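Local structure of AGR_L_2016p (Agrobacterium tumefaciens, 2GVH) at residues I61-F66 with R103-E108; I117-H122 with A194-G199; A189-A194 with K200-A205. The protein probably hydrolyses acyl-CoA thioesters to coenzyme A and the free carboxylic acid, as a double-hotdog member of the thioesterase superfamily. One frame throughout, in Å; residues are numbered along the deposited sequence.

How the contacts relate
The chain carries two hotdog repeats, each a five-stranded antiparallel sheet with a long helix. Contact 1 packs helix 49-67 on strand 104-115 in the first repeat; contact 3 joins helix 179-198 to strand 202-211 in the second. Contact 2 runs between the repeats, from the loop after strand 104-115 to the end of helix 179-198. Contacts 1 and 3 lie on opposite sides of the chain's centre, their centres 31 Å apart, and contact 1 closes before the others open. Contact 3 begins before contact 2 is complete; their centres are 11 Å apart, they share A194 and helix 179-198, and this helix end serves both the core of its own repeat and the seam.

Contact 1: I61-F66 with R103-E108; sequences IAATRF and RSLTVE
L105 carries most of this contact, reaching from its strand to A63 and F66, which lie within about one turn of the helix. Its CB points toward the helix, and CG, anti to the backbone N (chi1 -170°), divides the side chain into two branches with separate partners. The CD2 branch comes down on A63, 3.4 Å from A63 CA and 3.5 Å from A63 CB, so that this methyl meets the helix backbone as well as the alanine side chain. The other branch, CD1, approaches the ring of F66 obliquely on its CD2 side, with L105 CD1 3.8 Å from F66 CD2. This is part of the helix-on-sheet packing of a hotdog fold, at the C-terminal end of helix 49-67: that helix is the sausage, wrapped by a curved antiparallel bun in which strand 104-115 is the middle strand. The axes of the short segments 61-66 and 104-108 pass 9.3 Å apart at 134°, a close approach in keeping with alanine at positions 62 and 63. Two residues further along the strand, V107 points to the same side and its CG1 lies 4.3 Å from A62 CB, a looser touch. The sheet continues this apolar bed on both flanks, with A95 of strand 89-100 against A62 and M131 of strand 121-133 against A63 and V107, while P146 packs on F66.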
# COMPACT_ATOMS: atom_id res chain seq x y z
N ILE B 61 -1.91 17.88 7.13
CA ILE B 61 -2.63 17.69 8.39
C ILE B 61 -2.56 18.97 9.25
O ILE B 61 -3.59 19.43 9.77
CB ILE B 61 -2.07 16.51 9.17
CG1 ILE B 61 -2.22 15.20 8.37
CG2 ILE B 61 -2.74 16.40 10.53
CD1 ILE B 61 -1.51 14.00 9.02
N ALA B 62 -1.37 19.53 9.42
CA ALA B 62 -1.22 20.71 10.25
C ALA B 62 -2.12 21.84 9.79
O ALA B 62 -2.94 22.34 10.57
CB ALA B 62 0.22 21.18 10.28
N ALA B 63 -1.98 22.20 8.52
CA ALA B 63 -2.83 23.15 7.83
C ALA B 63 -4.30 22.91 8.06
O ALA B 63 -5.02 23.83 8.41
CB ALA B 63 -2.52 23.11 6.36
N THR B 64 -4.75 21.67 7.85
CA THR B 64 -6.17 21.37 7.90
C THR B 64 -6.70 21.54 9.32
O THR B 64 -7.82 22.00 9.53
CB THR B 64 -6.48 19.98 7.38
OG1 THR B 64 -5.76 19.75 6.15
CG2 THR B 64 -7.98 19.87 7.12
N ARG B 65 -5.88 21.20 10.30
CA ARG B 65 -6.24 21.35 11.69
C ARG B 65 -6.35 22.80 12.03
O ARG B 65 -7.10 23.19 12.91
CB ARG B 65 -5.17 20.77 12.59
CG ARG B 65 -5.30 19.30 12.90
CD ARG B 65 -4.25 18.91 13.93
NE ARG B 65 -4.73 17.86 14.82
CZ ARG B 65 -3.95 17.06 15.55
NH1 ARG B 65 -2.63 17.17 15.53
NH2 ARG B 65 -4.52 16.13 16.30
N PHE B 66 -5.55 23.61 11.35
CA PHE B 66 -5.51 25.00 11.66
C PHE B 66 -6.73 25.70 11.09
O PHE B 66 -7.44 26.42 11.82
CB PHE B 66 -4.24 25.66 11.11
CG PHE B 66 -4.15 27.15 11.44
CD1 PHE B 66 -3.78 27.56 12.72
CD2 PHE B 66 -4.46 28.12 10.49
CE1 PHE B 66 -3.71 28.92 13.04
CE2 PHE B 66 -4.40 29.51 10.80
CZ PHE B 66 -4.02 29.91 12.07
N ARG B 103 -5.60 33.16 2.76
CA ARG B 103 -5.74 31.79 2.26
C ARG B 103 -4.44 30.98 2.15
O ARG B 103 -4.46 29.74 1.97
CB ARG B 103 -6.52 31.77 0.95
CG ARG B 103 -8.01 31.56 1.20
CD ARG B 103 -8.85 31.93 0.00
NE ARG B 103 -10.20 32.36 0.39
CZ ARG B 103 -11.29 32.05 -0.30
NH1 ARG B 103 -11.21 31.33 -1.41
NH2 ARG B 103 -12.47 32.46 0.12
N SER B 104 -3.31 31.67 2.30
CA SER B 104 -1.99 31.05 2.28
C SER B 104 -1.56 30.75 3.68
O SER B 104 -1.54 31.65 4.55
CB SER B 104 -0.96 32.00 1.70
OG SER B 104 -1.00 31.96 0.29
N LEU B 105 -1.18 29.50 3.90
CA LEU B 105 -0.59 29.11 5.15
C LEU B 105 0.82 28.63 4.87
O LEU B 105 1.04 27.83 3.99
CB LEU B 105 -1.41 28.01 5.80
CG LEU B 105 -1.09 27.61 7.23
CD1 LEU B 105 -1.47 28.73 8.20
CD2 LEU B 105 -1.84 26.37 7.53
N THR B 106 1.77 29.14 5.63
CA THR B 106 3.13 28.66 5.55
C THR B 106 3.37 27.63 6.64
O THR B 106 3.11 27.89 7.79
CB THR B 106 4.10 29.83 5.70
OG1 THR B 106 3.62 30.91 4.90
CG2 THR B 106 5.48 29.43 5.22
N VAL B 107 3.85 26.47 6.26
CA VAL B 107 4.08 25.43 7.24
C VAL B 107 5.52 24.97 7.24
O VAL B 107 6.10 24.69 6.20
CB VAL B 107 3.13 24.24 7.04
CG1 VAL B 107 3.30 23.26 8.16
CG2 VAL B 107 1.69 24.71 7.01
N GLU B 108 6.11 24.90 8.42
CA GLU B 108 7.49 24.49 8.58
C GLU B 108 7.56 23.06 9.03
O GLU B 108 6.92 22.68 10.01
CB GLU B 108 8.14 25.38 9.62
CG GLU B 108 9.62 25.16 9.84
CD GLU B 108 10.19 26.23 10.77
OE1 GLU B 108 10.02 26.11 12.01
OE2 GLU B 108 10.79 27.20 10.26

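Contact 2: I117-H122 with A194-G199; sequences IGRQQH and ASRYCG
R119 and R196 lie across each other beside a backbone hydrogen bond from G118 to G199, where the loop after strand 104-115 of one hotdog repeat meets the C-terminal end of the long helix 179-198 of the other. R119 has the largest buried area of the contact. Its backbone sits in a left-handed conformation and its chain bends at chi3, laying the guanidinium over the aliphatic part of R196. R196 CG stands 3.9 Å above the R119 guanidinium plane, over its centre, and R196 CD is 3.8 Å from R119 NH2. With R196 extended from CG to NE, its methylenes run along one face of that guanidinium. The two guanidinium planes are only 7° apart, but they meet with an offset, since R119 lies over the R196 chain and not squarely over its charged group. Like charges do come close here, R119 NH2 being 3.9 Å from R196 NE, and each arginine has a carboxylate partner that probably offsets this: E114 for R119 NE and E92 for R196 NH2. Both glutamates belong to the first repeat, so E92 gives R196 a further tie to it.

G199 is the first residue to leave the helix, with positive phi, after its N donates a helical hydrogen bond to S195 O. Its carbonyl then turns to the loop: G118 N donates to G199 O at 2.8 Å and a nearly straight 166°, the donor tilted 18° from the carbonyl plane, while I117 CA makes a CH...O contact of 3.3 Å to the same oxygen.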
# COMPACT_ATOMS: atom_id res chain seq x y z
N ILE B 117 18.83 1.76 17.48
CA ILE B 117 19.84 1.36 18.44
C ILE B 117 20.69 2.58 18.77
O ILE B 117 21.39 3.09 17.90
CB ILE B 117 20.75 0.19 17.92
CG1 ILE B 117 19.93 -1.05 17.59
CG2 ILE B 117 21.83 -0.14 18.95
CD1 ILE B 117 20.54 -1.87 16.49
N GLY B 118 20.61 3.05 20.01
CA GLY B 118 21.40 4.19 20.45
C GLY B 118 20.71 5.55 20.44
O GLY B 118 21.14 6.45 21.15
N ARG B 119 19.67 5.73 19.63
CA ARG B 119 18.95 7.05 19.56
C ARG B 119 19.86 8.24 19.18
O ARG B 119 19.84 9.30 19.82
CB ARG B 119 18.20 7.35 20.87
CG ARG B 119 16.72 7.48 20.72
CD ARG B 119 16.09 8.17 21.94
NE ARG B 119 15.15 9.21 21.53
CZ ARG B 119 14.24 9.76 22.32
NH1 ARG B 119 14.13 9.38 23.60
NH2 ARG B 119 13.43 10.70 21.83
N GLN B 120 20.67 8.06 18.16
CA GLN B 120 21.53 9.13 17.70
C GLN B 120 20.83 9.83 16.56
O GLN B 120 20.33 9.17 15.64
CB GLN B 120 22.84 8.58 17.19
CG GLN B 120 23.49 7.52 18.05
CD GLN B 120 24.54 6.76 17.27
OE1 GLN B 120 24.49 6.73 16.03
NE2 GLN B 120 25.45 6.09 17.97
N GLN B 121 20.81 11.16 16.60
CA GLN B 121 20.21 11.91 15.52
C GLN B 121 21.11 11.91 14.29
O GLN B 121 22.25 12.35 14.34
CB GLN B 121 19.95 13.33 15.93
CG GLN B 121 19.53 13.54 17.35
CD GLN B 121 19.47 15.03 17.60
OE1 GLN B 121 20.47 15.66 17.98
NE2 GLN B 121 18.32 15.63 17.29
N HIS B 122 20.58 11.41 13.17
CA HIS B 122 21.35 11.26 11.95
C HIS B 122 20.96 12.24 10.88
O HIS B 122 21.77 12.58 10.01
CB HIS B 122 21.20 9.87 11.38
CG HIS B 122 22.21 8.92 11.89
ND1 HIS B 122 22.36 7.65 11.37
CD2 HIS B 122 23.14 9.04 12.86
CE1 HIS B 122 23.32 7.03 12.03
NE2 HIS B 122 23.81 7.86 12.93
N ALA B 194 8.34 2.38 23.59
CA ALA B 194 9.27 1.34 24.11
C ALA B 194 10.70 1.53 23.64
O ALA B 194 11.62 1.59 24.45
CB ALA B 194 8.82 -0.10 23.70
N SER B 195 10.87 1.65 22.34
CA SER B 195 12.20 1.63 21.73
C SER B 195 12.96 2.86 22.10
O SER B 195 14.14 2.80 22.43
CB SER B 195 12.10 1.52 20.22
OG SER B 195 13.38 1.67 19.66
N ARG B 196 12.28 3.99 22.06
CA ARG B 196 12.85 5.25 22.57
C ARG B 196 13.31 5.10 24.00
O ARG B 196 14.39 5.54 24.33
CB ARG B 196 11.87 6.42 22.43
CG ARG B 196 11.84 6.97 21.00
CD ARG B 196 10.88 8.12 20.86
NE ARG B 196 10.94 8.79 19.56
CZ ARG B 196 10.11 9.77 19.21
NH1 ARG B 196 9.17 10.19 20.04
NH2 ARG B 196 10.22 10.35 18.02
N TYR B 197 12.52 4.44 24.83
CA TYR B 197 12.87 4.28 26.25
C TYR B 197 14.13 3.46 26.45
O TYR B 197 15.00 3.85 27.19
CB TYR B 197 11.72 3.60 27.00
CG TYR B 197 11.93 3.56 28.48
CD1 TYR B 197 11.55 4.64 29.28
CD2 TYR B 197 12.53 2.46 29.09
CE1 TYR B 197 11.75 4.62 30.65
CE2 TYR B 197 12.74 2.44 30.48
CZ TYR B 197 12.34 3.53 31.24
OH TYR B 197 12.53 3.53 32.61
N CYS B 198 14.24 2.32 25.79
CA CYS B 198 15.37 1.46 26.07
C CYS B 198 16.60 1.71 25.17
O CYS B 198 17.67 1.22 25.46
CB CYS B 198 14.91 0.01 26.01
SG CYS B 198 14.48 -0.62 24.35
N GLY B 199 16.42 2.44 24.07
CA GLY B 199 17.50 2.68 23.12
C GLY B 199 17.81 1.50 22.22
O GLY B 199 18.81 1.49 21.53

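Contact 3: A189-A194 with K200-A205; sequences AAFVAA and KLVVLA
F191 and A194, on one side of the helix, take the side chain of V202 between them as the chain turns back from the helix into strand 202-211. The first of the pair, F191, starts off across the line to the strand and is brought to it by its torsions: CG is anti to the backbone N (chi1 174°), carrying the ring out to L201 and V202. V202 is met by the CD2-CE2 side of this ring. F191 CD2 lies 3.5 Å from V202 CG2, and F191 CE2 is 3.2 Å from V202 O, which sits at the ring edge, near its plane, where the weakly positive ring hydrogens are. A little further round the same rim, L201 CD1 touches in the plane of the ring, 4.0 Å from F191 CZ. L201 sets out away from the helix, yet with CG anti to its backbone N it folds this methyl back to the phenyl edge.

One turn on, A194 points its methyl at the valine, A194 CB being 3.9 Å from V202 CG2 and 4.1 Å from V202 CG1. V202 thus has both branches engaged, CG2 shared by phenylalanine and alanine and CG1 against the alanine.

The hotdog helix here rests in the concave side of its sheet. Strand 202-211 is outermost within its own chain, pairing with strand 252-264, whose M262 packs on both A194 and V202, while A205 makes backbone hydrogen bonds to the second subunit, whose F81 packs on L204. I238 of strand 235-246 lies under A190 and A194, and A224 and A226 of strand 220-231 under A189.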
# COMPACT_ATOMS: atom_id res chain seq x y z
N ALA B 189 2.72 2.89 17.70
CA ALA B 189 3.03 3.85 18.78
C ALA B 189 3.69 3.18 19.99
O ALA B 189 4.60 3.72 20.59
CB ALA B 189 1.80 4.68 19.19
N ALA B 190 3.29 1.97 20.32
CA ALA B 190 3.91 1.24 21.43
C ALA B 190 5.36 0.88 21.10
O ALA B 190 6.25 0.93 21.96
CB ALA B 190 3.14 -0.01 21.71
N PHE B 191 5.62 0.51 19.86
CA PHE B 191 6.98 0.25 19.45
C PHE B 191 7.84 1.50 19.58
O PHE B 191 8.93 1.44 20.09
CB PHE B 191 7.00 -0.24 18.01
CG PHE B 191 8.37 -0.39 17.48
CD1 PHE B 191 9.10 0.73 17.08
CD2 PHE B 191 8.97 -1.63 17.43
CE1 PHE B 191 10.40 0.62 16.63
CE2 PHE B 191 10.26 -1.75 16.96
CZ PHE B 191 10.98 -0.63 16.56
N VAL B 192 7.33 2.64 19.15
CA VAL B 192 8.06 3.89 19.22
C VAL B 192 8.44 4.21 20.68
O VAL B 192 9.61 4.26 21.00
CB VAL B 192 7.25 5.05 18.57
CG1 VAL B 192 7.79 6.46 18.99
CG2 VAL B 192 7.21 4.88 17.06
N ALA B 193 7.45 4.41 21.55
CA ALA B 193 7.70 4.68 22.98
C ALA B 193 8.61 3.68 23.70
O ALA B 193 9.56 4.10 24.37
CB ALA B 193 6.38 4.77 23.75
N ALA B 194 8.34 2.38 23.59
CA ALA B 194 9.27 1.34 24.11
C ALA B 194 10.70 1.53 23.64
O ALA B 194 11.62 1.59 24.45
CB ALA B 194 8.82 -0.10 23.70
N LYS B 200 16.93 0.51 22.19
CA LYS B 200 17.19 -0.72 21.46
C LYS B 200 16.00 -1.05 20.58
O LYS B 200 14.91 -0.48 20.74
CB LYS B 200 17.45 -1.88 22.43
CG LYS B 200 18.68 -1.75 23.30
CD LYS B 200 18.74 -2.89 24.35
CE LYS B 200 20.18 -3.32 24.64
NZ LYS B 200 20.93 -2.29 25.37
N LEU B 201 16.20 -2.01 19.67
CA LEU B 201 15.09 -2.61 18.95
C LEU B 201 14.17 -3.32 19.93
O LEU B 201 14.64 -3.94 20.86
CB LEU B 201 15.64 -3.61 17.96
CG LEU B 201 14.72 -4.34 16.99
CD1 LEU B 201 13.81 -3.37 16.23
CD2 LEU B 201 15.61 -5.11 16.03
N VAL B 202 12.86 -3.21 19.73
CA VAL B 202 11.93 -3.95 20.59
C VAL B 202 10.94 -4.78 19.78
O VAL B 202 10.71 -4.51 18.60
CB VAL B 202 11.14 -3.01 21.51
CG1 VAL B 202 12.08 -2.18 22.35
CG2 VAL B 202 10.26 -2.11 20.70
N VAL B 203 10.35 -5.79 20.42
CA VAL B 203 9.34 -6.64 19.75
C VAL B 203 8.15 -6.82 20.65
O VAL B 203 8.28 -6.88 21.87
CB VAL B 203 9.90 -8.01 19.35
CG1 VAL B 203 10.98 -7.84 18.29
CG2 VAL B 203 10.43 -8.74 20.58
N LEU B 204 6.98 -6.84 20.03
CA LEU B 204 5.72 -7.10 20.68
C LEU B 204 5.66 -8.54 21.21
O LEU B 204 5.87 -9.49 20.43
CB LEU B 204 4.60 -6.92 19.64
CG LEU B 204 3.20 -7.28 20.11
CD1 LEU B 204 2.74 -6.22 21.15
CD2 LEU B 204 2.27 -7.33 18.96
N ALA B 205 5.38 -8.68 22.51
CA ALA B 205 5.23 -10.00 23.15
C ALA B 205 3.76 -10.32 23.48
O ALA B 205 3.33 -11.48 23.37
CB ALA B 205 6.11 -10.11 24.40